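Broad specificity aminotransferase (Leishmania mexicana, PDB 4WB0) probably catalyses the pyridoxal-phosphate-dependent transfer of amino groups between amino acids and oxo acids, accepting a broad range of substrates. Local coordinates at residues 343-348 / 403-408; 34-39 / 378-383. All blocks are in the same frame, centred on the assembly; numbering follows the deposited sequence.

Contact 1. Residues 343-348 / 403-408; sequences LRLQTP and TINDAV
A mixed polar and apolar contact joins Leu345, Thr347 and Pro348 to Asn405 and Val408. The turn that leaves the long helix 314-344 rests here against the last turns of helix 394-410. The polar part of the contact is one hydrogen bond, in which Thr347 OG1 donates to Asn405 OD1 at 3.0 Å; OG1 also has a weak bond with Leu342 O. The hydroxyl comes in from beside the carbonyl, with a C=O...donor angle of 107°, and it is tilted 28° out of the carbonyl plane. Asn405 CG is anti to the backbone N (chi1 -179°), which sets CG on the side of the turn. OD1 is gripped a second time, by NE of Arg409, one turn further along the same helix. NH2 of Arg409 also bonds Leu345 O, and its guanidinium therefore ties the turn to the helix as well.

The helix 314-344 ends in a Schellman motif. Gln346 has positive phi, and its N bonds Leu343 O at 2.9 Å. The chain turns there, and Leu345 and Thr347, before and after Gln346, both point their CB toward helix 394-410. In aminotransferases of this class the long helix runs from the large domain into the small one, and the C-terminal helix belongs to the small domain.

Leu345 and Asn405 meet at a slant. Leu345 CD1 lies 3.8 Å from Asn405 CB, and Leu345 CB is 3.9 Å from the amide carbon CG. The methyl CG2 of Thr347 reaches the helix backbone, 3.7 Å from Asn405 CA, and also faces Val408 CB at 4.1 Å. At the exposed margin Pro348 and Val408 lie side by side, pointing opposite ways, with Pro348 CB 4.1 Å from Val408 CG1. Trp351 touches Val408 too, and its NE1 bonds Pro348 O.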
ATOM      1  N   LEU A 343     -43.945  -5.169   7.259  1.00 45.73           N
ATOM      2  CA  LEU A 343     -45.182  -5.103   8.031  1.00 46.56           C
ATOM      3  C   LEU A 343     -46.446  -5.213   7.166  1.00 47.63           C
ATOM      4  O   LEU A 343     -47.400  -5.929   7.508  1.00 48.08           O
ATOM      5  CB  LEU A 343     -45.221  -3.789   8.813  1.00 47.23           C
ATOM      6  CG  LEU A 343     -44.169  -3.551   9.882  1.00 48.38           C
ATOM      7  CD1 LEU A 343     -44.458  -2.229  10.563  1.00 50.17           C
ATOM      8  CD2 LEU A 343     -44.170  -4.666  10.891  1.00 51.00           C
ATOM      9  N   ARG A 344     -46.477  -4.486   6.054  1.00 46.70           N
ATOM     10  CA  ARG A 344     -47.642  -4.535   5.169  1.00 49.55           C
ATOM     11  C   ARG A 344     -47.817  -5.916   4.569  1.00 50.84           C
ATOM     12  O   ARG A 344     -48.943  -6.363   4.372  1.00 54.17           O
ATOM     13  CB  ARG A 344     -47.540  -3.488   4.041  1.00 47.36           C
ATOM     14  CG  ARG A 344     -48.789  -3.404   3.144  1.00 49.24           C
ATOM     15  CD  ARG A 344     -48.526  -2.500   1.932  1.00 48.75           C
ATOM     16  NE  ARG A 344     -47.621  -3.162   0.990  1.00 48.96           N
ATOM     17  CZ  ARG A 344     -48.024  -4.084   0.112  1.00 53.25           C
ATOM     18  NH1 ARG A 344     -49.305  -4.423   0.042  1.00 57.04           N
ATOM     19  NH2 ARG A 344     -47.159  -4.663  -0.716  1.00 53.15           N
ATOM     20  N   LEU A 345     -46.722  -6.614   4.295  1.00 47.08           N
ATOM     21  CA  LEU A 345     -46.849  -7.992   3.819  1.00 47.76           C
ATOM     22  C   LEU A 345     -47.104  -8.973   4.980  1.00 48.73           C
ATOM     23  O   LEU A 345     -47.326 -10.164   4.761  1.00 51.37           O
ATOM     24  CB  LEU A 345     -45.594  -8.393   3.044  1.00 47.60           C
ATOM     25  CG  LEU A 345     -45.308  -7.581   1.766  1.00 45.37           C
ATOM     26  CD1 LEU A 345     -43.825  -7.676   1.347  1.00 44.83           C
ATOM     27  CD2 LEU A 345     -46.218  -8.015   0.631  1.00 47.22           C
ATOM     28  N   GLN A 346     -47.065  -8.482   6.212  1.00 48.50           N
ATOM     29  CA  GLN A 346     -47.197  -9.354   7.391  1.00 55.33           C
ATOM     30  C   GLN A 346     -46.236 -10.549   7.347  1.00 52.00           C
ATOM     31  O   GLN A 346     -46.604 -11.692   7.684  1.00 50.46           O
ATOM     32  CB  GLN A 346     -48.647  -9.834   7.517  1.00 68.81           C
ATOM     33  CG  GLN A 346     -49.628  -8.676   7.649  1.00 84.52           C
ATOM     34  CD  GLN A 346     -51.080  -9.078   7.410  1.00 97.29           C
ATOM     35  OE1 GLN A 346     -51.375 -10.217   7.045  1.00101.32           O
ATOM     36  NE2 GLN A 346     -51.993  -8.134   7.613  1.00100.41           N
ATOM     37  N   THR A 347     -45.005 -10.282   6.920  1.00 49.53           N
ATOM     38  CA  THR A 347     -43.985 -11.318   6.870  1.00 50.44           C
ATOM     39  C   THR A 347     -43.861 -11.938   8.273  1.00 52.97           C
ATOM     40  O   THR A 347     -43.757 -11.190   9.252  1.00 51.33           O
ATOM     41  CB  THR A 347     -42.630 -10.740   6.411  1.00 47.69           C
ATOM     42  OG1 THR A 347     -42.814 -10.013   5.194  1.00 47.52           O
ATOM     43  CG2 THR A 347     -41.648 -11.855   6.163  1.00 48.47           C
ATOM     44  N   PRO A 348     -43.892 -13.286   8.386  1.00 57.26           N
ATOM     45  CA  PRO A 348     -43.675 -13.928   9.694  1.00 54.96           C
ATOM     46  C   PRO A 348     -42.417 -13.494  10.384  1.00 50.89           C
ATOM     47  O   PRO A 348     -41.382 -13.318   9.729  1.00 48.82           O
ATOM     48  CB  PRO A 348     -43.585 -15.418   9.347  1.00 57.33           C
ATOM     49  CG  PRO A 348     -44.398 -15.566   8.144  1.00 62.21           C
ATOM     50  CD  PRO A 348     -44.176 -14.294   7.348  1.00 61.73           C
ATOM     51  N   THR A 403     -38.945  -9.878  -1.539  1.00 43.13           N
ATOM     52  CA  THR A 403     -38.162 -11.085  -1.672  1.00 44.04           C
ATOM     53  C   THR A 403     -37.915 -11.727  -0.306  1.00 43.13           C
ATOM     54  O   THR A 403     -37.961 -12.944  -0.192  1.00 44.90           O
ATOM     55  CB  THR A 403     -36.850 -10.790  -2.386  1.00 44.49           C
ATOM     56  OG1 THR A 403     -37.152 -10.277  -3.701  1.00 45.27           O
ATOM     57  CG2 THR A 403     -36.037 -12.072  -2.518  1.00 45.20           C
ATOM     58  N   ILE A 404     -37.659 -10.926   0.731  1.00 42.25           N
ATOM     59  CA  ILE A 404     -37.582 -11.462   2.103  1.00 39.35           C
ATOM     60  C   ILE A 404     -38.871 -12.177   2.444  1.00 42.68           C
ATOM     61  O   ILE A 404     -38.868 -13.332   2.907  1.00 46.35           O
ATOM     62  CB  ILE A 404     -37.322 -10.346   3.140  1.00 37.93           C
ATOM     63  CG1 ILE A 404     -35.904  -9.831   2.974  1.00 35.53           C
ATOM     64  CG2 ILE A 404     -37.471 -10.864   4.561  1.00 40.08           C
ATOM     65  CD1 ILE A 404     -35.598  -8.503   3.693  1.00 35.55           C
ATOM     66  N   ASN A 405     -39.989 -11.504   2.220  1.00 42.11           N
ATOM     67  CA  ASN A 405     -41.295 -12.106   2.455  1.00 47.17           C
ATOM     68  C   ASN A 405     -41.452 -13.454   1.742  1.00 51.78           C
ATOM     69  O   ASN A 405     -41.891 -14.440   2.341  1.00 49.66           O
ATOM     70  CB  ASN A 405     -42.412 -11.159   1.999  1.00 46.24           C
ATOM     71  CG  ASN A 405     -43.784 -11.724   2.245  1.00 49.11           C
ATOM     72  OD1 ASN A 405     -44.170 -11.959   3.388  1.00 49.14           O
ATOM     73  ND2 ASN A 405     -44.545 -11.920   1.171  1.00 48.86           N
ATOM     74  N   ASP A 406     -41.089 -13.493   0.464  1.00 57.62           N
ATOM     75  CA  ASP A 406     -41.147 -14.739  -0.296  1.00 63.83           C
ATOM     76  C   ASP A 406     -40.198 -15.780   0.287  1.00 64.32           C
ATOM     77  O   ASP A 406     -40.577 -16.943   0.445  1.00 70.64           O
ATOM     78  CB  ASP A 406     -40.795 -14.517  -1.770  1.00 63.60           C
ATOM     79  CG  ASP A 406     -41.872 -13.785  -2.529  1.00 61.79           C
ATOM     80  OD1 ASP A 406     -43.015 -13.702  -2.017  1.00 60.73           O
ATOM     81  OD2 ASP A 406     -41.561 -13.306  -3.653  1.00 60.19           O
ATOM     82  N   ALA A 407     -38.964 -15.377   0.594  1.00 54.05           N
ATOM     83  CA  ALA A 407     -37.995 -16.344   1.051  1.00 47.13           C
ATOM     84  C   ALA A 407     -38.477 -16.995   2.349  1.00 48.90           C
ATOM     85  O   ALA A 407     -38.429 -18.231   2.505  1.00 50.66           O
ATOM     86  CB  ALA A 407     -36.663 -15.710   1.244  1.00 42.83           C
ATOM     87  N   VAL A 408     -38.995 -16.168   3.248  1.00 48.56           N
ATOM     88  CA  VAL A 408     -39.406 -16.617   4.563  1.00 50.74           C
ATOM     89  C   VAL A 408     -40.608 -17.549   4.452  1.00 56.13           C
ATOM     90  O   VAL A 408     -40.656 -18.609   5.086  1.00 58.36           O
ATOM     91  CB  VAL A 408     -39.738 -15.414   5.473  1.00 47.43           C
ATOM     92  CG1 VAL A 408     -40.421 -15.885   6.751  1.00 48.58           C
ATOM     93  CG2 VAL A 408     -38.489 -14.689   5.820  1.00 43.71           C
TER

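Contact 2. Residues 34-39 / 378-383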
ATOM      1  N   ALA A  34     -23.102  -7.431 -10.001  1.00 50.93           N
ATOM      2  CA  ALA A  34     -22.892  -6.361 -10.969  1.00 52.76           C
ATOM      3  C   ALA A  34     -23.167  -6.834 -12.394  1.00 55.98           C
ATOM      4  O   ALA A  34     -23.435  -6.023 -13.287  1.00 56.02           O
ATOM      5  CB  ALA A  34     -21.476  -5.820 -10.862  1.00 53.72           C
ATOM      6  N   ALA A  35     -23.090  -8.141 -12.609  1.00 58.21           N
ATOM      7  CA  ALA A  35     -23.284  -8.705 -13.942  1.00 62.45           C
ATOM      8  C   ALA A  35     -24.724  -9.126 -14.130  1.00 65.01           C
ATOM      9  O   ALA A  35     -25.170  -9.364 -15.252  1.00 69.40           O
ATOM     10  CB  ALA A  35     -22.343  -9.903 -14.167  1.00 61.51           C
ATOM     11  N   ALA A  36     -25.440  -9.212 -13.016  1.00 64.42           N
ATOM     12  CA  ALA A  36     -26.790  -9.754 -12.997  1.00 66.98           C
ATOM     13  C   ALA A  36     -27.701  -8.934 -13.881  1.00 70.73           C
ATOM     14  O   ALA A  36     -27.470  -7.739 -14.125  1.00 64.16           O
ATOM     15  CB  ALA A  36     -27.336  -9.804 -11.575  1.00 66.06           C
ATOM     16  N   LYS A  37     -28.770  -9.607 -14.287  1.00 81.51           N
ATOM     17  CA  LYS A  37     -29.573  -9.252 -15.438  1.00 89.96           C
ATOM     18  C   LYS A  37     -30.568  -8.138 -15.112  1.00 88.34           C
ATOM     19  O   LYS A  37     -30.137  -7.027 -14.814  1.00 86.70           O
ATOM     20  CB  LYS A  37     -30.269 -10.518 -15.945  1.00 95.80           C
ATOM     21  CG  LYS A  37     -29.320 -11.715 -16.042  1.00 98.75           C
ATOM     22  CD  LYS A  37     -29.530 -12.701 -14.892  1.00101.26           C
ATOM     23  CE  LYS A  37     -28.454 -13.785 -14.860  1.00105.29           C
ATOM     24  NZ  LYS A  37     -28.925 -15.064 -14.233  1.00108.61           N
ATOM     25  N   GLY A  38     -31.870  -8.441 -15.142  1.00 86.41           N
ATOM     26  CA  GLY A  38     -32.925  -7.432 -15.103  1.00 81.17           C
ATOM     27  C   GLY A  38     -32.930  -6.522 -13.873  1.00 72.42           C
ATOM     28  O   GLY A  38     -31.875  -6.039 -13.451  1.00 67.80           O
ATOM     29  N   PRO A  39     -34.120  -6.259 -13.290  1.00 68.82           N
ATOM     30  CA  PRO A  39     -34.150  -5.429 -12.066  1.00 62.02           C
ATOM     31  C   PRO A  39     -33.422  -6.129 -10.910  1.00 53.65           C
ATOM     32  O   PRO A  39     -33.614  -7.318 -10.703  1.00 49.42           O
ATOM     33  CB  PRO A  39     -35.653  -5.281 -11.760  1.00 64.34           C
ATOM     34  CG  PRO A  39     -36.365  -5.747 -13.010  1.00 69.26           C
ATOM     35  CD  PRO A  39     -35.460  -6.746 -13.658  1.00 71.31           C
ATOM     36  N   ASN A 378     -32.241 -12.087  -7.639  1.00 45.52           N
ATOM     37  CA  ASN A 378     -31.525 -10.842  -7.971  1.00 46.18           C
ATOM     38  C   ASN A 378     -31.521  -9.863  -6.833  1.00 44.70           C
ATOM     39  O   ASN A 378     -31.352  -8.636  -7.013  1.00 42.38           O
ATOM     40  CB  ASN A 378     -32.123 -10.182  -9.227  1.00 50.26           C
ATOM     41  CG  ASN A 378     -31.512 -10.692 -10.516  1.00 52.94           C
ATOM     42  OD1 ASN A 378     -30.785 -11.681 -10.538  1.00 53.16           O
ATOM     43  ND2 ASN A 378     -31.814  -9.999 -11.607  1.00 54.34           N
ATOM     44  N   ILE A 379     -31.667 -10.398  -5.629  1.00 45.17           N
ATOM     45  CA  ILE A 379     -31.452  -9.600  -4.435  1.00 41.89           C
ATOM     46  C   ILE A 379     -30.131 -10.082  -3.826  1.00 39.84           C
ATOM     47  O   ILE A 379     -30.089 -11.117  -3.164  1.00 39.82           O
ATOM     48  CB  ILE A 379     -32.633  -9.724  -3.434  1.00 44.60           C
ATOM     49  CG1 ILE A 379     -33.935  -9.258  -4.086  1.00 47.58           C
ATOM     50  CG2 ILE A 379     -32.370  -8.925  -2.207  1.00 42.33           C
ATOM     51  CD1 ILE A 379     -33.907  -7.790  -4.598  1.00 50.19           C
ATOM     52  N   PHE A 380     -29.057  -9.338  -4.066  1.00 37.93           N
ATOM     53  CA  PHE A 380     -27.731  -9.843  -3.742  1.00 37.87           C
ATOM     54  C   PHE A 380     -27.295  -9.402  -2.371  1.00 36.01           C
ATOM     55  O   PHE A 380     -26.686  -8.363  -2.173  1.00 34.78           O
ATOM     56  CB  PHE A 380     -26.742  -9.447  -4.845  1.00 39.73           C
ATOM     57  CG  PHE A 380     -27.114 -10.058  -6.169  1.00 44.74           C
ATOM     58  CD1 PHE A 380     -26.797 -11.379  -6.444  1.00 47.18           C
ATOM     59  CD2 PHE A 380     -27.850  -9.341  -7.093  1.00 45.55           C
ATOM     60  CE1 PHE A 380     -27.147 -11.962  -7.629  1.00 49.05           C
ATOM     61  CE2 PHE A 380     -28.215  -9.912  -8.296  1.00 47.07           C
ATOM     62  CZ  PHE A 380     -27.866 -11.233  -8.566  1.00 49.58           C
ATOM     63  N   ILE A 381     -27.668 -10.237  -1.410  1.00 37.48           N
ATOM     64  CA  ILE A 381     -27.210 -10.098  -0.031  1.00 35.53           C
ATOM     65  C   ILE A 381     -26.265 -11.241   0.245  1.00 36.40           C
ATOM     66  O   ILE A 381     -26.244 -12.193  -0.503  1.00 38.75           O
ATOM     67  CB  ILE A 381     -28.375 -10.121   0.957  1.00 36.50           C
ATOM     68  CG1 ILE A 381     -29.080 -11.479   0.928  1.00 39.51           C
ATOM     69  CG2 ILE A 381     -29.360  -9.007   0.592  1.00 34.97           C
ATOM     70  CD1 ILE A 381     -30.193 -11.616   1.947  1.00 40.08           C
ATOM     71  N   THR A 382     -25.494 -11.151   1.310  1.00 39.45           N
ATOM     72  CA  THR A 382     -24.467 -12.157   1.541  1.00 40.37           C
ATOM     73  C   THR A 382     -25.112 -13.379   2.098  1.00 41.67           C
ATOM     74  O   THR A 382     -26.257 -13.335   2.547  1.00 40.73           O
ATOM     75  CB  THR A 382     -23.371 -11.698   2.524  1.00 38.83           C
ATOM     76  OG1 THR A 382     -23.912 -11.605   3.859  1.00 38.42           O
ATOM     77  CG2 THR A 382     -22.786 -10.392   2.106  1.00 38.01           C
ATOM     78  N   LEU A 383     -24.387 -14.485   2.068  1.00 44.03           N
ATOM     79  CA  LEU A 383     -24.943 -15.725   2.588  1.00 46.26           C
ATOM     80  C   LEU A 383     -25.196 -15.711   4.097  1.00 43.44           C
ATOM     81  O   LEU A 383     -25.982 -16.518   4.595  1.00 46.26           O
ATOM     82  CB  LEU A 383     -24.025 -16.900   2.231  1.00 49.63           C
ATOM     83  CG  LEU A 383     -24.165 -17.357   0.783  1.00 51.58           C
ATOM     84  CD1 LEU A 383     -23.078 -18.367   0.449  1.00 54.88           C
ATOM     85  CD2 LEU A 383     -25.549 -17.955   0.528  1.00 52.54           C
TER
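Ala36, in the loop that follows helix 25-35, meets Phe380 with its only side-chain carbon. Ala36 CB lies 3.4 Å from both CZ and CE2 of Phe380, a close approach to the far end of the ring. With CG anti to its own carbonyl carbon (chi1 -62°), the Phe380 side chain starts out beside its backbone N, and CZ and CE2 end next to Ala36. Arg32 and Ala33 of helix 25-35 touch the same aromatic side chain, and Val44 packs on it as well. Ala36 CB is also 4.1 Å from Asn378 OD1.

Next, Lys37 takes part mainly through its backbone. Its N is covered by the contact and has no hydrogen-bond partner in the model; Asn378 ND2 is 4.1 Å from this N. The Lys37 side chain is poorly ordered, so its placing carries little weight. Gly38 comes near the same amide, with its N 3.9 Å from Asn378 ND2.

At Pro39 the amide finds an acceptor. Asn378 ND2 donates to Pro39 O over 3.4 Å, a weak bond, though nearly straight at 163°. Asn378 CB is packed 3.6 Å from the same Pro39 O. The amide thus sits on the inner side of the bend from Ala36 to Pro39.

Asn378 has positive phi and is the C-prime residue of the Schellman motif that closes helix 368-376, where Ile379 N bonds Cys374 O. Beyond the contact, Asn378 and Phe380 form backbone bonds to Ala41, and Phe380 also bonds Leu43. The result is a short parallel pair, 41-42 with 379-380. Such pairing of N-terminal and C-terminal chain parts is consistent with the small domain of class-I, fold-type-I aminotransferases.

In the fold
The centres of contact 1 and contact 2 are about 19 Å apart, on the same side of the chain's centre. Their segments alternate along the sequence. They meet directly where Thr403 OG1 packs 3.4 Å from Ile379 CG1; the same hydroxyl is bonded to Met399 O. Ile379 also touches Met399 and Leu400, so helix 394-410, which carries one side of contact 1, also packs behind segment 378-383. Helix 368-376 links the two as well: it leads into 378-383 and packs against Thr403, Asp406 and Ala407. Contact 1 is the more peripheral, with its centre about 30 Å from that of the chain, against about 23 Å for contact 2. The other subunit touches neither.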